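Local coordinates for protein biuret hydrolase (Pseudomonas sp., PDB 6C62) that hydrolyses 1-carboxybiuret to urea-1,3-dicarboxylate and ammonia in the bacterial breakdown of atrazine, at residues Gly262-Asn267 and Pro292-Gly297. Residues are numbered along the deposited sequence; the frame is centred on the assembly and turned at random.
Sequences GWFRDN and PDAEIG
Trp263 lies against the first turn of helix 294-312 and meets Ala294 and Glu295 there. The six-membered ring takes Glu295 over one face. Glu295 CA stands 4.2 Å from the centroid of that ring, 18° off its normal, which makes a CH-pi contact. The Glu295 side chain crosses the indole at about a right angle, and its CG touches Trp263 CZ3 at 3.5 Å. With CG anti to the backbone N (chi1 -179°), the extended Glu295 chain runs down past the rim at Trp263 CZ3. Near the five-membered ring, Ala294 CB packs on Trp263 CB at 3.7 Å. The same methyl reaches Phe264 CE2 at 3.8 Å, so it packs beside both aromatic side chains.

The indole is held from several directions. Trp263 CG is anti to the backbone N (chi1 173°), which carries the ring across to helix 294-312. Asn267 ND2 lies 3.0 Å above the plane of the Trp263 ring, on the opposite face and toward the rim. Its amide donates to Trp263 O at 2.9 Å, and this carbonyl also accepts from Asn267 N. Trp263 CD1 sits over the centre of one Phe264 face. Trp263 NE1 bonds to Leu399 O, and Pro403 of helix 402-407 touches the side chains of Trp263 and Phe264. An alanine in place of Trp263 would probably open a gap beside Ala294 and Glu295 and leave Leu399 O without its indole donor.

Glu295 also packs on an apolar side chain on a chain of another protein. The contact is mainly apolar packing away from the probable catalytic residues Lys74, Ser150 and Ser174. It joins the short helix after strand 257-260 to the helix after strand 288-289, next to one end of the mixed central sheet of this amidase-family fold.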
loop_
_atom_site.group_PDB
_atom_site.type_symbol
_atom_site.label_atom_id
_atom_site.label_comp_id
_atom_site.label_asym_id
_atom_site.label_seq_id
_atom_site.Cartn_x
_atom_site.Cartn_y
_atom_site.Cartn_z
ATOM N N GLY A 262 12.861 18.303 -21.475
ATOM C CA GLY A 262 13.161 16.882 -21.683
ATOM C C GLY A 262 11.965 16.091 -22.186
ATOM O O GLY A 262 11.479 16.385 -23.272
ATOM N N TRP A 263 11.483 15.136 -21.384
ATOM C CA TRP A 263 10.324 14.295 -21.736
ATOM C C TRP A 263 9.142 15.137 -22.246
ATOM O O TRP A 263 8.478 14.775 -23.218
ATOM C CB TRP A 263 9.861 13.512 -20.488
ATOM C CG TRP A 263 8.599 12.747 -20.661
ATOM C CD1 TRP A 263 7.351 13.142 -20.281
ATOM C CD2 TRP A 263 8.451 11.456 -21.235
ATOM N NE1 TRP A 263 6.428 12.171 -20.605
ATOM C CE2 TRP A 263 7.083 11.129 -21.193
ATOM C CE3 TRP A 263 9.336 10.553 -21.791
ATOM C CZ2 TRP A 263 6.585 9.914 -21.694
ATOM C CZ3 TRP A 263 8.844 9.342 -22.265
ATOM C CH2 TRP A 263 7.481 9.049 -22.244
ATOM N N PHE A 264 8.901 16.254 -21.579
ATOM C CA PHE A 264 7.766 17.109 -21.864
ATOM C C PHE A 264 7.938 18.018 -23.112
ATOM O O PHE A 264 6.945 18.640 -23.580
ATOM C CB PHE A 264 7.423 17.928 -20.645
ATOM C CG PHE A 264 6.958 17.107 -19.493
ATOM C CD1 PHE A 264 5.610 16.756 -19.379
ATOM C CD2 PHE A 264 7.857 16.620 -18.553
ATOM C CE1 PHE A 264 5.194 15.978 -18.311
ATOM C CE2 PHE A 264 7.434 15.833 -17.488
ATOM C CZ PHE A 264 6.104 15.534 -17.380
ATOM N N ARG A 265 9.153 18.066 -23.645
ATOM C CA ARG A 265 9.399 18.657 -24.976
ATOM C C ARG A 265 9.496 17.618 -26.077
ATOM O O ARG A 265 8.881 17.776 -27.177
ATOM C CB ARG A 265 10.671 19.481 -24.931
ATOM C CG ARG A 265 10.842 20.288 -26.209
ATOM C CD ARG A 265 11.892 21.357 -26.030
ATOM N NE ARG A 265 12.210 22.017 -27.306
ATOM C CZ ARG A 265 11.438 22.946 -27.884
ATOM N NH1 ARG A 265 10.265 23.353 -27.342
ATOM N NH2 ARG A 265 11.861 23.507 -29.011
ATOM N N ASP A 266 10.247 16.555 -25.809
ATOM C CA ASP A 266 10.434 15.433 -26.741
ATOM C C ASP A 266 9.109 14.769 -27.156
ATOM O O ASP A 266 9.016 14.246 -28.277
ATOM C CB ASP A 266 11.242 14.311 -26.095
ATOM C CG ASP A 266 12.699 14.705 -25.737
ATOM O OD1 ASP A 266 13.177 15.808 -26.123
ATOM O OD2 ASP A 266 13.323 13.908 -24.949
ATOM N N ASN A 267 8.115 14.717 -26.244
ATOM C CA ASN A 267 6.834 14.115 -26.554
ATOM C C ASN A 267 5.731 15.155 -26.886
ATOM O O ASN A 267 4.538 14.856 -26.840
ATOM C CB ASN A 267 6.423 13.184 -25.429
ATOM C CG ASN A 267 7.380 12.023 -25.274
ATOM O OD1 ASN A 267 7.352 11.074 -26.042
ATOM N ND2 ASN A 267 8.259 12.104 -24.293
ATOM N N PRO A 292 11.905 15.129 -12.418
ATOM C CA PRO A 292 12.689 13.913 -12.141
ATOM C C PRO A 292 12.090 12.591 -12.731
ATOM O O PRO A 292 10.900 12.289 -12.529
ATOM C CB PRO A 292 12.688 13.884 -10.605
ATOM C CG PRO A 292 11.337 14.442 -10.257
ATOM C CD PRO A 292 11.271 15.631 -11.189
ATOM N N ASP A 293 12.903 11.832 -13.437
ATOM C CA ASP A 293 12.576 10.484 -13.863
ATOM C C ASP A 293 11.218 10.389 -14.563
ATOM O O ASP A 293 10.441 9.469 -14.286
ATOM C CB ASP A 293 12.538 9.533 -12.645
ATOM C CG ASP A 293 13.889 9.377 -11.950
ATOM O OD1 ASP A 293 14.933 9.544 -12.617
ATOM O OD2 ASP A 293 13.903 9.078 -10.729
ATOM N N ALA A 294 10.932 11.285 -15.483
ATOM C CA ALA A 294 9.531 11.399 -16.003
ATOM C C ALA A 294 9.118 10.147 -16.767
ATOM O O ALA A 294 8.008 9.647 -16.577
ATOM C CB ALA A 294 9.387 12.617 -16.883
ATOM N N GLU A 295 10.007 9.641 -17.612
ATOM C CA GLU A 295 9.692 8.488 -18.400
ATOM C C GLU A 295 9.481 7.234 -17.491
ATOM O O GLU A 295 8.659 6.377 -17.806
ATOM C CB GLU A 295 10.799 8.186 -19.403
ATOM C CG GLU A 295 10.494 6.990 -20.281
ATOM C CD GLU A 295 11.499 6.764 -21.415
ATOM O OE1 GLU A 295 12.664 7.233 -21.304
ATOM O OE2 GLU A 295 11.087 6.100 -22.402
ATOM N N ILE A 296 10.221 7.150 -16.397
ATOM C CA ILE A 296 10.115 6.009 -15.470
ATOM C C ILE A 296 8.853 6.191 -14.637
ATOM O O ILE A 296 8.199 5.199 -14.284
ATOM C CB ILE A 296 11.320 5.904 -14.493
ATOM C CG1 ILE A 296 12.663 5.989 -15.214
ATOM C CG2 ILE A 296 11.249 4.647 -13.639
ATOM C CD1 ILE A 296 12.846 5.074 -16.333
ATOM N N GLY A 297 8.509 7.441 -14.298
ATOM C CA GLY A 297 7.249 7.771 -13.630
ATOM C C GLY A 297 6.058 7.274 -14.460
ATOM O O GLY A 297 5.162 6.646 -13.930
#